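Side-chain contacts in catalase (Bacillus pumilus, PDB 4QOL), which catalyses the breakdown of hydrogen peroxide to water and oxygen at a heme iron and also shows peroxidase-like reactivity toward phenolic substrates: residues A[198-203]-A[334-339]; A[211-216]-A[327-332]; A[269-272]-A[276-279]. One frame throughout, in Å; residues are numbered along the deposited sequence.

In the fold
The three contacts are nested along the chain: 269-272 and 276-279 (contact 3) lie between the segments of contact 2 (211-216 with 327-332), and both fall between those of contact 1 (198-203 with 334-339). Contacts 1 and 2 share helix 331-348 and the antiparallel sheet, in which strands 202-205 and 211-220 are neighbours; their centres are about 7 Å apart, joined by H200 to D330 and by T201 to S328. Contact 3 is in the loop between strands 258-267 and 293-302, its centre about 11 Å from that of contact 2 and 17 Å from that of contact 1. Contacts 1 and 2 touch the heme, and all three also reach the second subunit.

Contact 1 of 3, residues A[198-203]-A[334-339]; sequences GVHTFR and QGRLFS. With HEM (protoporphyrin IX containing Fe), chain E.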
loop_
_atom_site.group_PDB
_atom_site.type_symbol
_atom_site.label_atom_id
_atom_site.label_comp_id
_atom_site.label_asym_id
_atom_site.label_seq_id
_atom_site.Cartn_x
_atom_site.Cartn_y
_atom_site.Cartn_z
ATOM N N GLY A 198 20.176 -5.450 -26.772
ATOM C CA GLY A 198 19.035 -4.548 -26.533
ATOM C C GLY A 198 17.736 -5.165 -27.007
ATOM O O GLY A 198 16.656 -4.724 -26.564
ATOM N N VAL A 199 17.843 -6.209 -27.868
ATOM C CA VAL A 199 16.699 -6.925 -28.479
ATOM C C VAL A 199 15.937 -6.096 -29.471
ATOM O O VAL A 199 16.010 -6.363 -30.684
ATOM C CB VAL A 199 15.729 -7.583 -27.428
ATOM C CG1 VAL A 199 14.558 -8.297 -28.110
ATOM C CG2 VAL A 199 16.489 -8.568 -26.559
ATOM N N HIS A 200 15.281 -5.013 -29.034
ATOM C CA HIS A 200 14.582 -4.157 -29.960
ATOM C C HIS A 200 15.502 -3.294 -30.789
ATOM O O HIS A 200 16.603 -2.946 -30.379
ATOM C CB HIS A 200 13.667 -3.152 -29.238
ATOM C CG HIS A 200 12.784 -3.764 -28.175
ATOM N ND1 HIS A 200 11.689 -4.523 -28.504
ATOM C CD2 HIS A 200 12.806 -3.690 -26.824
ATOM C CE1 HIS A 200 11.097 -4.967 -27.388
ATOM N NE2 HIS A 200 11.772 -4.506 -26.353
ATOM N N THR A 201 15.002 -2.985 -31.957
ATOM C CA THR A 201 15.409 -1.806 -32.763
ATOM C C THR A 201 14.967 -0.558 -32.020
ATOM O O THR A 201 13.835 -0.461 -31.541
ATOM C CB THR A 201 14.745 -1.875 -34.099
ATOM O OG1 THR A 201 15.122 -3.118 -34.756
ATOM C CG2 THR A 201 15.128 -0.680 -34.956
ATOM N N PHE A 202 15.900 0.392 -31.885
ATOM C CA PHE A 202 15.595 1.717 -31.444
ATOM C C PHE A 202 15.896 2.715 -32.584
ATOM O O PHE A 202 16.378 2.338 -33.636
ATOM C CB PHE A 202 16.473 2.057 -30.222
ATOM C CG PHE A 202 16.137 1.233 -29.026
ATOM C CD1 PHE A 202 15.077 1.632 -28.170
ATOM C CD2 PHE A 202 16.764 0.033 -28.790
ATOM C CE1 PHE A 202 14.694 0.782 -27.089
ATOM C CE2 PHE A 202 16.403 -0.780 -27.713
ATOM C CZ PHE A 202 15.380 -0.422 -26.894
ATOM N N ARG A 203 15.619 3.942 -32.309
ATOM C CA ARG A 203 15.924 5.038 -33.248
ATOM C C ARG A 203 17.038 5.896 -32.673
ATOM O O ARG A 203 16.910 6.365 -31.513
ATOM C CB ARG A 203 14.675 5.878 -33.473
ATOM C CG ARG A 203 13.608 5.224 -34.332
ATOM C CD ARG A 203 12.469 6.256 -34.580
ATOM N NE ARG A 203 11.564 5.695 -35.552
ATOM C CZ ARG A 203 11.218 6.243 -36.716
ATOM N NH1 ARG A 203 11.570 7.472 -37.068
ATOM N NH2 ARG A 203 10.435 5.546 -37.495
ATOM N N GLN A 334 6.676 -0.924 -27.354
ATOM C CA GLN A 334 5.691 0.068 -27.011
ATOM C C GLN A 334 4.996 -0.187 -25.658
ATOM O O GLN A 334 4.798 0.728 -24.885
ATOM C CB GLN A 334 4.669 0.248 -28.138
ATOM C CG GLN A 334 5.258 0.774 -29.440
ATOM C CD GLN A 334 5.390 2.269 -29.517
ATOM O OE1 GLN A 334 4.436 2.990 -29.248
ATOM N NE2 GLN A 334 6.557 2.745 -29.836
ATOM N N GLY A 335 4.581 -1.412 -25.422
ATOM C CA GLY A 335 3.981 -1.763 -24.165
ATOM C C GLY A 335 4.922 -1.624 -22.994
ATOM O O GLY A 335 4.499 -1.286 -21.876
ATOM N N ARG A 336 6.173 -1.993 -23.204
ATOM C CA ARG A 336 7.193 -1.901 -22.117
ATOM C C ARG A 336 7.337 -0.521 -21.642
ATOM O O ARG A 336 7.575 -0.251 -20.479
ATOM C CB ARG A 336 8.549 -2.454 -22.607
ATOM C CG ARG A 336 8.557 -3.942 -22.961
ATOM C CD ARG A 336 9.929 -4.393 -23.482
ATOM N NE ARG A 336 10.909 -4.435 -22.367
ATOM C CZ ARG A 336 12.218 -4.371 -22.498
ATOM N NH1 ARG A 336 12.726 -4.225 -23.672
ATOM N NH2 ARG A 336 13.016 -4.449 -21.447
ATOM N N LEU A 337 7.221 0.439 -22.579
ATOM C CA LEU A 337 7.369 1.827 -22.212
ATOM C C LEU A 337 6.410 2.197 -21.054
ATOM O O LEU A 337 6.756 3.021 -20.216
ATOM C CB LEU A 337 7.015 2.737 -23.414
ATOM C CG LEU A 337 7.839 2.530 -24.692
ATOM C CD1 LEU A 337 7.323 3.399 -25.864
ATOM C CD2 LEU A 337 9.310 2.829 -24.414
ATOM N N PHE A 338 5.229 1.636 -21.086
ATOM C CA PHE A 338 4.200 1.795 -20.021
ATOM C C PHE A 338 4.454 0.885 -18.785
ATOM O O PHE A 338 4.384 1.359 -17.660
ATOM C CB PHE A 338 2.794 1.545 -20.574
ATOM C CG PHE A 338 1.762 1.394 -19.490
ATOM C CD1 PHE A 338 1.420 2.506 -18.740
ATOM C CD2 PHE A 338 1.259 0.169 -19.131
ATOM C CE1 PHE A 338 0.565 2.381 -17.671
ATOM C CE2 PHE A 338 0.325 0.055 -18.094
ATOM C CZ PHE A 338 -0.021 1.169 -17.389
ATOM N N SER A 339 4.663 -0.434 -19.017
ATOM C CA SER A 339 4.574 -1.438 -17.979
ATOM C C SER A 339 5.634 -1.255 -16.907
ATOM O O SER A 339 5.342 -1.477 -15.726
ATOM C CB SER A 339 4.611 -2.847 -18.620
ATOM O OG SER A 339 4.870 -3.855 -17.638
HETATM C CHA HEM E . 11.617 -6.748 -15.682
HETATM C CHB HEM E . 7.504 -6.223 -18.200
HETATM C CHC HEM E . 9.907 -7.753 -22.284
HETATM C CHD HEM E . 14.051 -7.524 -19.783
HETATM C C1A HEM E . 10.292 -6.513 -16.014
HETATM C C2A HEM E . 9.258 -6.139 -15.096
HETATM C C3A HEM E . 8.107 -5.989 -15.807
HETATM C C4A HEM E . 8.422 -6.263 -17.151
HETATM C CMA HEM E . 6.734 -5.533 -15.407
HETATM C CAA HEM E . 9.469 -5.912 -13.634
HETATM C CBA HEM E . 10.275 -4.601 -13.524
HETATM C CGA HEM E . 10.407 -4.142 -12.120
HETATM O O1A HEM E . 11.240 -3.246 -11.874
HETATM O O2A HEM E . 9.637 -4.555 -11.223
HETATM C C1B HEM E . 7.853 -6.629 -19.519
HETATM C C2B HEM E . 6.896 -6.649 -20.582
HETATM C C3B HEM E . 7.532 -7.087 -21.714
HETATM C C4B HEM E . 8.945 -7.292 -21.361
HETATM C CMB HEM E . 5.450 -6.246 -20.438
HETATM C CAB HEM E . 7.012 -7.253 -23.072
HETATM C CBB HEM E . 5.844 -6.691 -23.395
HETATM C C1C HEM E . 11.260 -7.816 -21.948
HETATM C C2C HEM E . 12.274 -7.862 -22.877
HETATM C C3C HEM E . 13.436 -7.824 -22.171
HETATM C C4C HEM E . 13.142 -7.670 -20.796
HETATM C CMC HEM E . 12.062 -8.039 -24.366
HETATM C CAC HEM E . 14.743 -7.742 -22.730
HETATM C CBC HEM E . 14.859 -7.204 -23.932
HETATM C C1D HEM E . 13.663 -7.291 -18.455
HETATM C C2D HEM E . 14.651 -7.227 -17.377
HETATM C C3D HEM E . 14.000 -7.042 -16.224
HETATM C C4D HEM E . 12.594 -6.978 -16.610
HETATM C CMD HEM E . 16.125 -7.380 -17.611
HETATM C CAD HEM E . 14.580 -6.893 -14.841
HETATM C CBD HEM E . 15.044 -5.424 -14.724
HETATM C CGD HEM E . 15.644 -5.336 -13.351
HETATM O O1D HEM E . 16.803 -5.713 -13.225
HETATM O O2D HEM E . 14.992 -4.893 -12.368
HETATM N NA HEM E . 9.769 -6.561 -17.310
HETATM N NB HEM E . 9.028 -7.015 -20.049
HETATM N NC HEM E . 11.786 -7.623 -20.690
HETATM N ND HEM E . 12.438 -7.137 -17.967
HETATM FE FE HEM E . 10.804 -7.081 -18.971
HETATM O O HOH W 1 15.597 -3.251 -24.550
#
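H200 and R336 meet through one hydrogen bond: R336 NH1 donates to H200 NE2 at 2.9 Å with an N-H...N angle of 150°. The donor lies nearly in the imidazole plane and the acceptor nearly in the guanidinium plane, although the two planes are turned 34° apart. On the far nitrogen of the ring, H200 ND1 bonds to D330 OD2, so the imidazole is pinned at both nitrogens. A water gives a second link, donating to G198 O at 2.7 Å and accepting from R336 NH1 at 3.2 Å.

R336 NH2 also bonds to Y340 OH and V128 O. D330, H200, R336 and Y340 are thus linked by successive hydrogen bonds; the sequence RLFSY matches the proximal heme motif of catalases, whose tyrosine ligates the iron in this family.

Van der Waals contacts with the porphyrin complete the site. A bend at chi3 (72°) lays the guanidinium flat with one face over the pyrrole ring of C1C to C4C, where R336 NH2 is 3.3 Å from HEM C4C. V199 CG2 touches the vinyl carbon HEM CBC at 3.4 Å. One helical turn beyond, S339 OG sits 3.4 Å from HEM CMA and bonds to D47 of the second subunit.

With an alanine in place of R336, H200 NE2 would probably lose its NH1 donor and Y340 OH its bond to NH2, and the porphyrin face would lose the flat group lying against it.

Contact 2 of 3, residues A[211-216]-A[327-332]; sequences TKYVKY and ASEDKL. With HEM (protoporphyrin IX containing Fe), chain E.
Y213 and E329 come implausibly close: Y213 OH to E329 OE2 measures 2.1 Å, too short for a hydrogen bond, so the exact placing of these two oxygens is doubtful. The approach can therefore be read only roughly. As modelled, the carboxylate comes at the edge of the Y213 ring, near its plane, with E329 OE1 3.7 Å from Y213 CE1, and the ring and carboxylate planes stand about 54° apart. The two side chains run at about a right angle. E329 gets there by a folded route: CG sits between the backbone N and the carbonyl carbon (chi1 48°), and a second bend at chi2 turns the carboxylate toward the phenol end of Y213.

The thiol of C279 fills in beside the pair, with C279 SG 3.8 Å from Y213 CE1. P31 of the second subunit packs on E329.

Past E329 the backbone turns into helix 331-348. S328 OG accepts from D330 N at 3.3 Å, nearly straight at 165°, closing an ST turn, and the same hydroxyl bonds to T201 O. D330 occupies the N-cap position: its OD1 takes a weak bond from L332 N and a further one from L333 N. L332 then sends CD1 to the heme, 3.6 Å from HEM CBB. The helix that carries the proximal residues is therefore capped where the strand contact ends.

For the buried carboxylate, the firm partner is R203, whose NH2 forms a salt bridge with E329 OE1. This pairing is likely to keep E329 charged beside the phenol ring and to fix the rotation of its carboxylate.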
loop_
_atom_site.group_PDB
_atom_site.type_symbol
_atom_site.label_atom_id
_atom_site.label_comp_id
_atom_site.label_asym_id
_atom_site.label_seq_id
_atom_site.Cartn_x
_atom_site.Cartn_y
_atom_site.Cartn_z
ATOM N N THR A 211 17.599 10.314 -38.734
ATOM C CA THR A 211 17.299 9.087 -37.940
ATOM C C THR A 211 17.852 7.827 -38.596
ATOM O O THR A 211 17.762 7.660 -39.828
ATOM C CB THR A 211 15.778 8.904 -37.771
ATOM O OG1 THR A 211 15.219 10.045 -37.132
ATOM C CG2 THR A 211 15.472 7.623 -36.907
ATOM N N LYS A 212 18.450 6.944 -37.772
ATOM C CA LYS A 212 18.824 5.597 -38.192
ATOM C C LYS A 212 18.208 4.641 -37.171
ATOM O O LYS A 212 18.005 4.991 -36.006
ATOM C CB LYS A 212 20.327 5.359 -38.143
ATOM C CG LYS A 212 21.142 6.322 -38.955
ATOM C CD LYS A 212 21.669 5.653 -40.172
ATOM C CE LYS A 212 22.529 6.638 -40.936
ATOM N NZ LYS A 212 22.361 6.350 -42.375
ATOM N N TYR A 213 17.854 3.469 -37.649
ATOM C CA TYR A 213 17.564 2.353 -36.753
ATOM C C TYR A 213 18.861 1.773 -36.180
ATOM O O TYR A 213 19.874 1.688 -36.840
ATOM C CB TYR A 213 16.839 1.244 -37.470
ATOM C CG TYR A 213 15.386 1.468 -37.863
ATOM C CD1 TYR A 213 14.452 2.041 -36.992
ATOM C CD2 TYR A 213 14.946 1.071 -39.106
ATOM C CE1 TYR A 213 13.138 2.198 -37.362
ATOM C CE2 TYR A 213 13.622 1.176 -39.458
ATOM C CZ TYR A 213 12.734 1.739 -38.583
ATOM O OH TYR A 213 11.425 1.817 -38.925
ATOM N N VAL A 214 18.788 1.345 -34.873
ATOM C CA VAL A 214 19.929 0.813 -34.195
ATOM C C VAL A 214 19.557 -0.436 -33.406
ATOM O O VAL A 214 18.460 -0.525 -32.881
ATOM C CB VAL A 214 20.611 1.885 -33.293
ATOM C CG1 VAL A 214 19.703 2.286 -32.154
ATOM C CG2 VAL A 214 21.981 1.428 -32.795
ATOM N N LYS A 215 20.503 -1.361 -33.342
ATOM C CA LYS A 215 20.505 -2.494 -32.435
ATOM C C LYS A 215 21.785 -2.472 -31.619
ATOM O O LYS A 215 22.884 -2.178 -32.106
ATOM C CB LYS A 215 20.337 -3.809 -33.234
ATOM C CG LYS A 215 18.900 -4.069 -33.591
ATOM C CD LYS A 215 18.670 -5.477 -34.116
ATOM C CE LYS A 215 17.234 -5.658 -34.531
ATOM N NZ LYS A 215 16.262 -5.824 -33.462
ATOM N N TYR A 216 21.630 -2.799 -30.338
ATOM C CA TYR A 216 22.740 -2.857 -29.384
ATOM C C TYR A 216 23.157 -4.306 -29.069
ATOM O O TYR A 216 22.292 -5.223 -28.904
ATOM C CB TYR A 216 22.306 -2.247 -28.077
ATOM C CG TYR A 216 22.003 -0.758 -28.072
ATOM C CD1 TYR A 216 23.006 0.178 -27.934
ATOM C CD2 TYR A 216 20.676 -0.302 -28.068
ATOM C CE1 TYR A 216 22.731 1.532 -27.878
ATOM C CE2 TYR A 216 20.389 1.049 -27.958
ATOM C CZ TYR A 216 21.415 1.957 -27.875
ATOM O OH TYR A 216 21.110 3.269 -27.716
ATOM N N ALA A 327 12.330 5.438 -28.963
ATOM C CA ALA A 327 11.688 4.135 -29.225
ATOM C C ALA A 327 11.504 3.948 -30.711
ATOM O O ALA A 327 11.349 4.931 -31.472
ATOM C CB ALA A 327 10.346 4.045 -28.497
ATOM N N SER A 328 11.554 2.735 -31.186
ATOM C CA SER A 328 10.976 2.446 -32.461
ATOM C C SER A 328 9.501 2.071 -32.278
ATOM O O SER A 328 9.008 1.840 -31.137
ATOM C CB SER A 328 11.699 1.312 -33.153
ATOM O OG SER A 328 11.379 0.022 -32.587
ATOM N N GLU A 329 8.881 1.821 -33.422
ATOM C CA GLU A 329 7.496 1.344 -33.528
ATOM C C GLU A 329 7.211 -0.104 -33.077
ATOM O O GLU A 329 6.056 -0.513 -33.015
ATOM C CB GLU A 329 7.069 1.614 -34.980
ATOM C CG GLU A 329 8.130 1.129 -35.976
ATOM C CD GLU A 329 9.288 2.143 -36.464
ATOM O OE1 GLU A 329 9.892 3.032 -35.807
ATOM O OE2 GLU A 329 9.730 1.985 -37.640
ATOM N N ASP A 330 8.244 -0.838 -32.697
ATOM C CA ASP A 330 8.143 -2.229 -32.252
ATOM C C ASP A 330 6.999 -2.346 -31.187
ATOM O O ASP A 330 7.086 -1.666 -30.186
ATOM C CB ASP A 330 9.540 -2.584 -31.727
ATOM C CG ASP A 330 9.642 -3.982 -31.044
ATOM O OD1 ASP A 330 8.695 -4.376 -30.366
ATOM O OD2 ASP A 330 10.760 -4.545 -31.044
ATOM N N LYS A 331 5.988 -3.227 -31.413
ATOM C CA LYS A 331 4.790 -3.160 -30.651
ATOM C C LYS A 331 5.016 -3.834 -29.255
ATOM O O LYS A 331 4.225 -3.626 -28.364
ATOM C CB LYS A 331 3.611 -3.876 -31.323
ATOM C CG LYS A 331 3.176 -3.274 -32.653
ATOM C CD LYS A 331 1.981 -4.042 -33.229
ATOM C CE LYS A 331 1.777 -3.677 -34.684
ATOM N NZ LYS A 331 0.639 -4.447 -35.214
ATOM N N LEU A 332 6.068 -4.639 -29.170
ATOM C CA LEU A 332 6.477 -5.261 -27.892
ATOM C C LEU A 332 7.138 -4.152 -27.034
ATOM O O LEU A 332 6.678 -3.903 -25.895
ATOM C CB LEU A 332 7.427 -6.417 -28.205
ATOM C CG LEU A 332 7.726 -7.288 -26.965
ATOM C CD1 LEU A 332 6.512 -8.137 -26.595
ATOM C CD2 LEU A 332 8.936 -8.103 -27.286
HETATM C CHA HEM E . 11.617 -6.748 -15.682
HETATM C CHB HEM E . 7.504 -6.223 -18.200
HETATM C CHC HEM E . 9.907 -7.753 -22.284
HETATM C CHD HEM E . 14.051 -7.524 -19.783
HETATM C C1A HEM E . 10.292 -6.513 -16.014
HETATM C C2A HEM E . 9.258 -6.139 -15.096
HETATM C C3A HEM E . 8.107 -5.989 -15.807
HETATM C C4A HEM E . 8.422 -6.263 -17.151
HETATM C CMA HEM E . 6.734 -5.533 -15.407
HETATM C CAA HEM E . 9.469 -5.912 -13.634
HETATM C CBA HEM E . 10.275 -4.601 -13.524
HETATM C CGA HEM E . 10.407 -4.142 -12.120
HETATM O O1A HEM E . 11.240 -3.246 -11.874
HETATM O O2A HEM E . 9.637 -4.555 -11.223
HETATM C C1B HEM E . 7.853 -6.629 -19.519
HETATM C C2B HEM E . 6.896 -6.649 -20.582
HETATM C C3B HEM E . 7.532 -7.087 -21.714
HETATM C C4B HEM E . 8.945 -7.292 -21.361
HETATM C CMB HEM E . 5.450 -6.246 -20.438
HETATM C CAB HEM E . 7.012 -7.253 -23.072
HETATM C CBB HEM E . 5.844 -6.691 -23.395
HETATM C C1C HEM E . 11.260 -7.816 -21.948
HETATM C C2C HEM E . 12.274 -7.862 -22.877
HETATM C C3C HEM E . 13.436 -7.824 -22.171
HETATM C C4C HEM E . 13.142 -7.670 -20.796
HETATM C CMC HEM E . 12.062 -8.039 -24.366
HETATM C CAC HEM E . 14.743 -7.742 -22.730
HETATM C CBC HEM E . 14.859 -7.204 -23.932
HETATM C C1D HEM E . 13.663 -7.291 -18.455
HETATM C C2D HEM E . 14.651 -7.227 -17.377
HETATM C C3D HEM E . 14.000 -7.042 -16.224
HETATM C C4D HEM E . 12.594 -6.978 -16.610
HETATM C CMD HEM E . 16.125 -7.380 -17.611
HETATM C CAD HEM E . 14.580 -6.893 -14.841
HETATM C CBD HEM E . 15.044 -5.424 -14.724
HETATM C CGD HEM E . 15.644 -5.336 -13.351
HETATM O O1D HEM E . 16.803 -5.713 -13.225
HETATM O O2D HEM E . 14.992 -4.893 -12.368
HETATM N NA HEM E . 9.769 -6.561 -17.310
HETATM N NB HEM E . 9.028 -7.015 -20.049
HETATM N NC HEM E . 11.786 -7.623 -20.690
HETATM N ND HEM E . 12.438 -7.137 -17.967
HETATM FE FE HEM E . 10.804 -7.081 -18.971
#

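Contact 3 of 3, residues A[269-272]-A[276-279]; sequences SDYD and YDPC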
loop_
_atom_site.group_PDB
_atom_site.type_symbol
_atom_site.label_atom_id
_atom_site.label_comp_id
_atom_site.label_asym_id
_atom_site.label_seq_id
_atom_site.Cartn_x
_atom_site.Cartn_y
_atom_site.Cartn_z
ATOM N N SER A 269 14.978 3.516 -44.561
ATOM C CA SER A 269 14.472 3.126 -45.873
ATOM C C SER A 269 14.718 1.651 -46.232
ATOM O O SER A 269 14.183 1.183 -47.236
ATOM C CB SER A 269 15.086 4.018 -46.970
ATOM O OG SER A 269 16.500 3.958 -46.968
ATOM N N ASP A 270 15.554 0.953 -45.453
ATOM C CA ASP A 270 15.791 -0.483 -45.711
ATOM C C ASP A 270 14.602 -1.337 -45.350
ATOM O O ASP A 270 14.557 -2.517 -45.760
ATOM C CB ASP A 270 16.990 -1.010 -44.948
ATOM C CG ASP A 270 18.321 -0.743 -45.669
ATOM O OD1 ASP A 270 18.332 -0.083 -46.734
ATOM O OD2 ASP A 270 19.362 -1.275 -45.199
ATOM N N TYR A 271 13.622 -0.794 -44.599
ATOM C CA TYR A 271 12.412 -1.575 -44.263
ATOM C C TYR A 271 11.911 -2.267 -45.483
ATOM O O TYR A 271 11.594 -3.476 -45.491
ATOM C CB TYR A 271 11.262 -0.681 -43.734
ATOM C CG TYR A 271 9.926 -1.465 -43.615
ATOM C CD1 TYR A 271 9.611 -2.188 -42.463
ATOM C CD2 TYR A 271 9.015 -1.518 -44.669
ATOM C CE1 TYR A 271 8.430 -2.909 -42.356
ATOM C CE2 TYR A 271 7.847 -2.269 -44.595
ATOM C CZ TYR A 271 7.535 -2.946 -43.425
ATOM O OH TYR A 271 6.353 -3.689 -43.297
ATOM N N ASP A 272 11.776 -1.478 -46.548
ATOM C CA ASP A 272 10.817 -1.840 -47.587
ATOM C C ASP A 272 11.304 -2.917 -48.482
ATOM O O ASP A 272 10.493 -3.529 -49.175
ATOM C CB ASP A 272 10.527 -0.622 -48.493
ATOM C CG ASP A 272 9.965 0.527 -47.728
ATOM O OD1 ASP A 272 8.787 0.452 -47.336
ATOM O OD2 ASP A 272 10.739 1.456 -47.482
ATOM N N TYR A 276 11.536 -9.275 -43.849
ATOM C CA TYR A 276 10.965 -9.257 -42.510
ATOM C C TYR A 276 10.831 -7.797 -42.158
ATOM O O TYR A 276 11.353 -6.889 -42.856
ATOM C CB TYR A 276 11.871 -10.045 -41.558
ATOM C CG TYR A 276 13.274 -9.480 -41.425
ATOM C CD1 TYR A 276 14.303 -9.884 -42.260
ATOM C CD2 TYR A 276 13.569 -8.551 -40.456
ATOM C CE1 TYR A 276 15.602 -9.411 -42.123
ATOM C CE2 TYR A 276 14.874 -8.052 -40.318
ATOM C CZ TYR A 276 15.878 -8.421 -41.190
ATOM O OH TYR A 276 17.156 -7.919 -41.017
ATOM N N ASP A 277 10.092 -7.549 -41.092
ATOM C CA ASP A 277 9.984 -6.203 -40.471
ATOM C C ASP A 277 11.181 -5.984 -39.529
ATOM O O ASP A 277 11.386 -6.745 -38.591
ATOM C CB ASP A 277 8.662 -6.090 -39.706
ATOM C CG ASP A 277 8.423 -4.744 -39.097
ATOM O OD1 ASP A 277 9.380 -3.989 -38.792
ATOM O OD2 ASP A 277 7.259 -4.441 -38.925
ATOM N N PRO A 278 12.033 -4.949 -39.803
ATOM C CA PRO A 278 13.220 -4.756 -38.989
ATOM C C PRO A 278 12.879 -4.410 -37.515
ATOM O O PRO A 278 13.777 -4.505 -36.673
ATOM C CB PRO A 278 13.972 -3.636 -39.700
ATOM C CG PRO A 278 12.946 -2.977 -40.499
ATOM C CD PRO A 278 12.050 -4.079 -40.963
ATOM N N CYS A 279 11.633 -4.021 -37.252
ATOM C CA CYS A 279 11.150 -3.704 -35.903
ATOM C C CYS A 279 10.283 -4.837 -35.322
ATOM O O CYS A 279 9.561 -4.645 -34.321
ATOM C CB CYS A 279 10.381 -2.400 -35.874
ATOM S SG CYS A 279 11.434 -0.952 -36.247
#
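Y271 sets the edge of its ring against D277 and meets P278 at its CD1 corner, in a tight return of the chain across the three residues that separate the segments. The nearest touch is between Y271 CD1 and P278 CD at 3.4 Å, an apolar contact in which the pyrrolidine and the aromatic side chain cross at about a right angle. P278 CG follows at 3.9 Å from the same CD1. Farther along the ring, Y271 CE1 is 3.7 Å from D277 CG, which lies close to the ring plane; the carboxylate stands almost perpendicular to the ring, 89° between planes, so that both its oxygens lie at similar distances from CE1.

Side-chain torsions account for this. Y271 holds CG anti to its own backbone nitrogen (chi1 170°), which swings the ring past the proline toward D277 and leaves CD1 beside P278 and CE1 beside the carboxylate. D277 likewise takes the extended first torsion, and its carboxylate is turned so that OD1 reaches the main chain ahead: C279 N donates to D277 OD1 at 2.7 Å. The amide arrives on the anti side of the carboxylate, 33° out of its plane.

Positive charges gather around the aromatic ring. K418 of the same chain and R29 of the second subunit both make cation-pi contacts with Y271, and the R29 side chain also packs on D277. K418 has a further tie to this region, bonding to Y276 O. P278 O accepts from T201 OG1 and W285 NE1, fastening the turn to the body of the subunit.

The D277 to C279 bond is the signature of an Asx turn, here set in the long loop that joins strands 258-267 and 293-302 of the catalase sheet at a subunit interface.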